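Local coordinates for protein hydroxyethylphosphonate dioxygenase (Streptomyces albus, PDB 6B9R) that probably uses iron and dioxygen to convert 2-hydroxyethylphosphonate into hydroxymethylphosphonate in phosphonate metabolism, at residues A18-R22 and F46-V50; F154-P160 and M176-V182; A327-L333 and L345-T351. One frame throughout, in Å; residues are numbered along the deposited sequence.

Contact 1 of 3, residues A18-R22 and F46-V50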
# COMPACT_ATOMS: atom_id res chain seq x y z
N ALA A 18 -8.88 6.85 -19.31
CA ALA A 18 -8.09 7.58 -20.30
C ALA A 18 -6.88 8.23 -19.64
O ALA A 18 -5.77 8.20 -20.19
CB ALA A 18 -8.95 8.62 -21.00
N ALA A 19 -7.07 8.81 -18.46
CA ALA A 19 -5.94 9.42 -17.76
C ALA A 19 -4.89 8.38 -17.38
O ALA A 19 -3.69 8.68 -17.40
CB ALA A 19 -6.41 10.18 -16.52
N LEU A 20 -5.31 7.16 -17.02
CA LEU A 20 -4.35 6.10 -16.72
C LEU A 20 -3.54 5.71 -17.95
O LEU A 20 -2.37 5.32 -17.83
CB LEU A 20 -5.04 4.86 -16.19
CG LEU A 20 -5.62 5.04 -14.79
CD1 LEU A 20 -6.37 3.79 -14.41
CD2 LEU A 20 -4.53 5.37 -13.76
N LEU A 21 -4.16 5.77 -19.12
CA LEU A 21 -3.44 5.43 -20.35
C LEU A 21 -2.38 6.47 -20.66
O LEU A 21 -1.25 6.13 -21.04
CB LEU A 21 -4.42 5.30 -21.50
CG LEU A 21 -3.73 5.02 -22.85
CD1 LEU A 21 -2.91 3.75 -22.75
CD2 LEU A 21 -4.77 4.93 -23.95
N ARG A 22 -2.73 7.76 -20.53
CA ARG A 22 -1.72 8.80 -20.72
C ARG A 22 -0.62 8.69 -19.67
O ARG A 22 0.57 8.83 -19.98
CB ARG A 22 -2.37 10.19 -20.67
CG ARG A 22 -1.36 11.34 -20.59
CD ARG A 22 -0.50 11.44 -21.86
NE ARG A 22 -1.23 12.07 -22.95
CZ ARG A 22 -0.80 12.13 -24.20
NH1 ARG A 22 0.37 11.58 -24.54
NH2 ARG A 22 -1.53 12.74 -25.13
N PHE A 46 -3.56 8.69 -30.87
CA PHE A 46 -3.42 8.45 -29.43
C PHE A 46 -4.20 9.49 -28.63
O PHE A 46 -4.81 9.16 -27.60
CB PHE A 46 -1.94 8.44 -29.02
CG PHE A 46 -1.70 7.88 -27.64
CD1 PHE A 46 -1.95 6.54 -27.36
CD2 PHE A 46 -1.22 8.69 -26.61
CE1 PHE A 46 -1.73 6.01 -26.08
CE2 PHE A 46 -1.00 8.16 -25.33
CZ PHE A 46 -1.25 6.83 -25.08
N GLY A 47 -4.22 10.74 -29.10
CA GLY A 47 -4.99 11.77 -28.43
C GLY A 47 -6.48 11.48 -28.37
O GLY A 47 -7.16 11.94 -27.45
N ASP A 48 -7.00 10.70 -29.33
CA ASP A 48 -8.42 10.35 -29.28
C ASP A 48 -8.72 9.34 -28.17
O ASP A 48 -9.83 9.33 -27.63
CB ASP A 48 -8.87 9.81 -30.62
CG ASP A 48 -8.79 10.85 -31.72
OD1 ASP A 48 -9.28 11.98 -31.50
OD2 ASP A 48 -8.22 10.54 -32.78
N TYR A 49 -7.76 8.48 -27.84
CA TYR A 49 -7.96 7.55 -26.73
C TYR A 49 -7.74 8.25 -25.39
O TYR A 49 -8.43 7.95 -24.41
CB TYR A 49 -7.01 6.37 -26.87
CG TYR A 49 -7.34 5.51 -28.06
CD1 TYR A 49 -8.33 4.55 -27.98
CD2 TYR A 49 -6.69 5.70 -29.27
CE1 TYR A 49 -8.65 3.77 -29.05
CE2 TYR A 49 -7.02 4.93 -30.37
CZ TYR A 49 -7.99 3.96 -30.25
OH TYR A 49 -8.33 3.18 -31.32
N VAL A 50 -6.77 9.16 -25.34
CA VAL A 50 -6.49 9.86 -24.10
C VAL A 50 -7.54 10.92 -23.80
O VAL A 50 -7.82 11.20 -22.63
CB VAL A 50 -5.07 10.45 -24.18
CG1 VAL A 50 -4.88 11.56 -23.17
CG2 VAL A 50 -4.04 9.34 -23.96
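In the helical N-terminal part of the chain, helix 10-27 packs against helix 46-51, with Ala18, Leu21 and Arg22 meeting Phe46, Tyr49 and Val50. The axes of the two short segments approach to 9.2 Å and make 135° between their N-to-C directions, so these two stretches run roughly against each other at a marked slant. They come together most tightly where the small side chain of Ala18 sits at the C-terminal turn of the other helix: its CB is 3.3 Å from the carbonyl O of Val50 and also touches that of Tyr49. One turn on, Leu21 meets the ring of Phe46 from the opposite direction, CG lying 3.8 Å from CZ, while its CD2 branch reaches CB of Tyr49 at 4.0 Å. Arg22 takes a different path. Its CB rests against both methyls of Val50. From there the chain starts with CG anti to the backbone N (chi1 169°) and bends at the next two bonds, which brings NE of Arg22 to 3.7 Å from CG1 of Val50. Beyond this the guanidinium of Arg22 offers a face to the rim of the Phe46 ring, with CE2 of Phe46 3.8 Å from NH1 of Arg22. The two planes are 79° apart and NH1 lies at the ring edge, so the phenyl face is not engaged as in a cation-pi stack. NH1 is paired in a salt bridge with Asp32 of helix 32-39, whose residues Ala35 and Leu39 also touch Phe46. The contact therefore combines apolar packing with a buried charge: Phe46 and Val50 cover one face of the guanidinium, while Asp32 probably offsets its charge and limits its rotation.

Contact 2 of 3, residues F154-P160 and M176-V182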
# COMPACT_ATOMS: atom_id res chain seq x y z
N PHE A 154 -13.70 -8.06 12.40
CA PHE A 154 -14.23 -7.44 13.60
C PHE A 154 -15.66 -7.92 13.75
O PHE A 154 -16.47 -7.77 12.83
CB PHE A 154 -14.21 -5.91 13.52
CG PHE A 154 -15.02 -5.27 14.58
CD1 PHE A 154 -14.51 -5.13 15.86
CD2 PHE A 154 -16.32 -4.88 14.34
CE1 PHE A 154 -15.28 -4.58 16.88
CE2 PHE A 154 -17.10 -4.34 15.35
CZ PHE A 154 -16.58 -4.18 16.63
N THR A 155 -15.99 -8.48 14.91
CA THR A 155 -17.31 -9.02 15.14
C THR A 155 -17.93 -8.35 16.36
O THR A 155 -17.28 -8.25 17.40
CB THR A 155 -17.25 -10.54 15.34
OG1 THR A 155 -16.65 -11.14 14.19
CG2 THR A 155 -18.65 -11.09 15.51
N TYR A 156 -19.16 -7.90 16.20
CA TYR A 156 -19.96 -7.34 17.28
C TYR A 156 -21.11 -8.29 17.60
O TYR A 156 -21.81 -8.73 16.68
CB TYR A 156 -20.51 -5.97 16.88
CG TYR A 156 -21.37 -5.35 17.95
CD1 TYR A 156 -20.80 -4.59 18.95
CD2 TYR A 156 -22.75 -5.53 17.95
CE1 TYR A 156 -21.59 -4.01 19.94
CE2 TYR A 156 -23.54 -4.96 18.93
CZ TYR A 156 -22.96 -4.21 19.92
OH TYR A 156 -23.75 -3.64 20.89
N PHE A 157 -21.31 -8.62 18.88
CA PHE A 157 -22.25 -9.66 19.28
C PHE A 157 -23.57 -9.07 19.78
O PHE A 157 -23.58 -8.09 20.53
CB PHE A 157 -21.64 -10.55 20.36
CG PHE A 157 -20.44 -11.32 19.90
CD1 PHE A 157 -20.60 -12.53 19.25
CD2 PHE A 157 -19.16 -10.82 20.09
CE1 PHE A 157 -19.49 -13.26 18.82
CE2 PHE A 157 -18.05 -11.53 19.67
CZ PHE A 157 -18.21 -12.76 19.01
N VAL A 158 -24.69 -9.68 19.37
CA VAL A 158 -26.01 -9.36 19.89
C VAL A 158 -26.63 -10.65 20.42
O VAL A 158 -26.77 -11.63 19.67
CB VAL A 158 -26.93 -8.72 18.83
CG1 VAL A 158 -28.31 -8.45 19.44
CG2 VAL A 158 -26.31 -7.44 18.25
N GLY A 159 -27.00 -10.66 21.70
CA GLY A 159 -27.64 -11.81 22.28
C GLY A 159 -26.65 -12.87 22.70
O GLY A 159 -25.43 -12.66 22.65
N PRO A 160 -27.16 -14.02 23.14
CA PRO A 160 -26.30 -15.08 23.73
C PRO A 160 -25.61 -15.93 22.67
O PRO A 160 -25.95 -17.09 22.42
CB PRO A 160 -27.31 -15.88 24.57
CG PRO A 160 -28.60 -15.75 23.81
CD PRO A 160 -28.60 -14.35 23.25
N MET A 176 -20.36 -15.08 24.66
CA MET A 176 -20.51 -13.64 24.52
C MET A 176 -21.94 -13.23 24.82
O MET A 176 -22.85 -14.05 24.90
CB MET A 176 -20.16 -13.20 23.09
CG MET A 176 -18.85 -13.72 22.61
SD MET A 176 -17.52 -12.77 23.36
CE MET A 176 -16.13 -13.59 22.58
N ASN A 177 -22.13 -11.92 24.94
CA ASN A 177 -23.48 -11.36 24.97
C ASN A 177 -23.44 -9.99 24.32
O ASN A 177 -22.40 -9.54 23.83
CB ASN A 177 -24.04 -11.30 26.38
CG ASN A 177 -25.50 -11.74 26.42
OD1 ASN A 177 -26.30 -11.35 25.56
ND2 ASN A 177 -25.83 -12.56 27.40
N THR A 178 -24.60 -9.33 24.31
CA THR A 178 -24.75 -8.07 23.57
C THR A 178 -23.72 -7.03 23.99
O THR A 178 -23.53 -6.78 25.18
CB THR A 178 -26.16 -7.54 23.78
OG1 THR A 178 -27.09 -8.53 23.34
CG2 THR A 178 -26.38 -6.24 22.98
N GLY A 179 -23.05 -6.44 23.00
CA GLY A 179 -22.06 -5.42 23.25
C GLY A 179 -20.64 -5.91 23.38
O GLY A 179 -19.72 -5.08 23.41
N ASP A 180 -20.42 -7.22 23.47
CA ASP A 180 -19.08 -7.77 23.36
C ASP A 180 -18.61 -7.70 21.90
O ASP A 180 -19.40 -7.49 20.97
CB ASP A 180 -19.04 -9.22 23.85
CG ASP A 180 -19.39 -9.34 25.32
OD1 ASP A 180 -19.16 -8.37 26.05
OD2 ASP A 180 -19.88 -10.41 25.73
N SER A 181 -17.31 -7.89 21.71
CA SER A 181 -16.74 -7.81 20.37
C SER A 181 -15.39 -8.50 20.34
O SER A 181 -14.75 -8.70 21.37
CB SER A 181 -16.62 -6.36 19.90
OG SER A 181 -15.76 -5.62 20.75
N VAL A 182 -14.94 -8.86 19.14
CA VAL A 182 -13.66 -9.53 18.98
C VAL A 182 -13.07 -9.08 17.66
O VAL A 182 -13.79 -8.75 16.71
CB VAL A 182 -13.82 -11.06 19.05
CG1 VAL A 182 -14.77 -11.54 17.97
CG2 VAL A 182 -12.45 -11.77 18.97
O HOH W 1 -13.77 -11.41 14.78
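Thr155 and Val182 form an antiparallel hydrogen-bonded pair, Tyr156 and Ser181 the next, non-hydrogen-bonded one, and the type II turn from Asn177 to Asp180 leads into strand 181-184 while Phe157 bonds to it, its N to Asp180 O and its O to Gly179 N. Past the strand end, Thr178 OG1 takes over from the backbone and accepts from Gly159 N at 2.7 Å. Phe157 is sandwiched: Met176 CG makes a CH-pi contact over the centre of one face, 3.6 Å from the centroid, and Thr155 CG2 lies off-centre against the opposite face. Met176 bends at chi2 (-77°), bringing SD obliquely to the same ring, a Met-aromatic contact. At the ring edge, CE2 meets Val182 CG1 at 3.7 Å. With an alanine in place of Phe157, a gap would probably open between Met176 and Thr155, with the thioether freer to turn. Tyr156 instead lays its OH 3.4 Å from CA of Gly179. Thr155 OG1 is hydrogen-bonded to NE2 of Gln153, an iron ligand, which puts Thr155 in the second shell of the metal site. Strand 202-208 flanks strand 152-158, strand 307-310 flanks strand 181-184, and Phe192 of strand 190-194 touches both Thr155 and Phe157.

Contact 3 of 3, residues A327-L333 and L345-T351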
# COMPACT_ATOMS: atom_id res chain seq x y z
N ALA A 327 -22.91 15.20 23.02
CA ALA A 327 -23.74 14.84 21.87
C ALA A 327 -23.72 13.35 21.61
O ALA A 327 -24.73 12.79 21.15
CB ALA A 327 -23.25 15.58 20.62
N TYR A 328 -22.60 12.70 21.88
CA TYR A 328 -22.44 11.27 21.65
C TYR A 328 -21.73 10.68 22.85
O TYR A 328 -20.92 11.35 23.50
CB TYR A 328 -21.60 10.95 20.39
CG TYR A 328 -21.93 11.80 19.20
CD1 TYR A 328 -23.17 11.72 18.59
CD2 TYR A 328 -20.99 12.68 18.67
CE1 TYR A 328 -23.48 12.51 17.49
CE2 TYR A 328 -21.28 13.46 17.57
CZ TYR A 328 -22.52 13.36 16.98
OH TYR A 328 -22.82 14.14 15.89
N ARG A 329 -22.00 9.41 23.11
CA ARG A 329 -21.21 8.65 24.08
C ARG A 329 -20.60 7.48 23.34
O ARG A 329 -21.32 6.69 22.71
CB ARG A 329 -22.07 8.18 25.26
CG ARG A 329 -21.25 7.84 26.51
CD ARG A 329 -20.65 6.44 26.43
NE ARG A 329 -21.71 5.43 26.31
CZ ARG A 329 -22.34 4.86 27.34
NH1 ARG A 329 -22.04 5.18 28.60
NH2 ARG A 329 -23.28 3.96 27.09
N PHE A 330 -19.27 7.40 23.36
CA PHE A 330 -18.57 6.36 22.63
C PHE A 330 -18.13 5.25 23.57
O PHE A 330 -17.76 5.51 24.71
CB PHE A 330 -17.33 6.91 21.92
CG PHE A 330 -17.60 7.98 20.90
CD1 PHE A 330 -18.44 7.75 19.82
CD2 PHE A 330 -16.97 9.20 21.00
CE1 PHE A 330 -18.65 8.74 18.86
CE2 PHE A 330 -17.18 10.19 20.05
CZ PHE A 330 -18.03 9.96 18.99
N THR A 331 -18.16 4.01 23.06
CA THR A 331 -17.59 2.85 23.73
C THR A 331 -16.58 2.22 22.78
O THR A 331 -16.90 1.95 21.62
CB THR A 331 -18.67 1.83 24.11
OG1 THR A 331 -19.64 2.45 24.98
CG2 THR A 331 -18.06 0.65 24.85
N GLN A 332 -15.36 1.99 23.27
CA GLN A 332 -14.29 1.44 22.44
C GLN A 332 -14.43 -0.08 22.35
O GLN A 332 -14.46 -0.77 23.38
CB GLN A 332 -12.93 1.83 23.01
CG GLN A 332 -11.72 1.15 22.33
CD GLN A 332 -10.42 1.34 23.11
OE1 GLN A 332 -10.12 2.43 23.59
NE2 GLN A 332 -9.64 0.26 23.24
N LEU A 333 -14.53 -0.60 21.12
CA LEU A 333 -14.70 -2.02 20.91
C LEU A 333 -13.36 -2.63 20.50
O LEU A 333 -12.31 -1.97 20.53
CB LEU A 333 -15.82 -2.26 19.89
CG LEU A 333 -17.10 -1.46 20.19
CD1 LEU A 333 -18.14 -1.64 19.08
CD2 LEU A 333 -17.67 -1.88 21.56
N LEU A 345 -16.33 1.33 17.36
CA LEU A 345 -17.05 2.07 18.39
C LEU A 345 -18.52 1.69 18.43
O LEU A 345 -19.16 1.52 17.39
CB LEU A 345 -16.96 3.58 18.16
CG LEU A 345 -15.56 4.18 18.21
CD1 LEU A 345 -15.57 5.61 17.65
CD2 LEU A 345 -15.04 4.17 19.63
N ALA A 346 -19.06 1.60 19.64
CA ALA A 346 -20.49 1.73 19.85
C ALA A 346 -20.77 3.20 20.12
O ALA A 346 -20.09 3.82 20.94
CB ALA A 346 -20.97 0.85 21.01
N VAL A 347 -21.74 3.77 19.41
CA VAL A 347 -22.02 5.19 19.48
C VAL A 347 -23.44 5.38 19.97
O VAL A 347 -24.39 5.02 19.28
CB VAL A 347 -21.84 5.87 18.11
CG1 VAL A 347 -22.09 7.38 18.24
CG2 VAL A 347 -20.46 5.56 17.53
N ASP A 348 -23.59 5.97 21.16
CA ASP A 348 -24.89 6.42 21.62
C ASP A 348 -25.08 7.84 21.12
O ASP A 348 -24.32 8.74 21.50
CB ASP A 348 -25.01 6.36 23.14
CG ASP A 348 -25.04 4.95 23.66
OD1 ASP A 348 -25.74 4.12 23.04
OD2 ASP A 348 -24.36 4.66 24.66
N VAL A 349 -26.07 8.04 20.25
CA VAL A 349 -26.36 9.35 19.71
C VAL A 349 -27.36 10.01 20.64
O VAL A 349 -28.50 9.56 20.76
CB VAL A 349 -26.90 9.27 18.28
CG1 VAL A 349 -27.20 10.68 17.74
CG2 VAL A 349 -25.88 8.56 17.38
N LEU A 350 -26.92 11.06 21.33
CA LEU A 350 -27.70 11.69 22.39
C LEU A 350 -28.37 12.97 21.94
O LEU A 350 -29.48 13.27 22.39
CB LEU A 350 -26.80 11.99 23.60
CG LEU A 350 -26.02 10.78 24.13
CD1 LEU A 350 -25.04 11.21 25.21
CD2 LEU A 350 -26.97 9.70 24.64
N THR A 351 -27.73 13.72 21.05
CA THR A 351 -28.25 15.01 20.66
C THR A 351 -29.37 14.85 19.64
O THR A 351 -29.33 13.98 18.76
CB THR A 351 -27.13 15.89 20.09
OG1 THR A 351 -27.69 17.14 19.64
CG2 THR A 351 -26.42 15.20 18.93
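Arg329 and Asp348 project together from one face of an antiparallel hairpin and form a salt bridge there. NH2 of Arg329 is 2.7 Å from OD2 of Asp348, and NE adds a weak bond to the same oxygen. The guanidinium reaches it because its chain bends at chi2 (-82°) and chi3 (-61°); its plane and that of the carboxylate are 46° apart. Beneath them the backbones pair, Arg329 N to Asp348 O at 2.9 Å and Asp348 N to Arg329 O at 2.8 Å, and Thr331 and Ala346 repeat the pattern. On the other face Phe330 runs alongside Val347: CG2 stands in the plane of the ring at its edge, and CG1 is 3.8 Å from CE1. At the far end Ala327 O accepts from both Leu350 N and Thr351 N. Ala327 and Tyr328 together oppose Tyr320, a classic beta bulge, and Tyr328 OH is hydrogen-bonded to Ala356 O and Leu406 N. Farther out, Trp318 meets the Phe330 ring, and Leu250 of the second subunit packs on Phe330 and Leu345. The two faces thus differ in chemistry: one is largely apolar and reaches the dimer partner, whereas on the other Arg329 probably offsets the charge of Asp348, which also touches Glu413.

How the contacts relate
From the N terminus, contact 1 comes first, closing a loop of 23 residues that holds helix 32-39. Contact 2 follows, bringing the chain back across strands 161-167 and 170-175, and contact 3 closes the 11-residue connection of a hairpin. The three stand in series, none enclosing or crossing another. Contact 1 stays apart in the helical region, its nearest atoms about 30 Å from contact 2 and about 33 Å from contact 3. Contacts 2 and 3 lie in different antiparallel sheets, yet they touch: Leu333 packs on Phe154, Tyr156 and Ser181, its CB 3.5 Å from Ser181 OG, joining the sheet beside the iron site to the other.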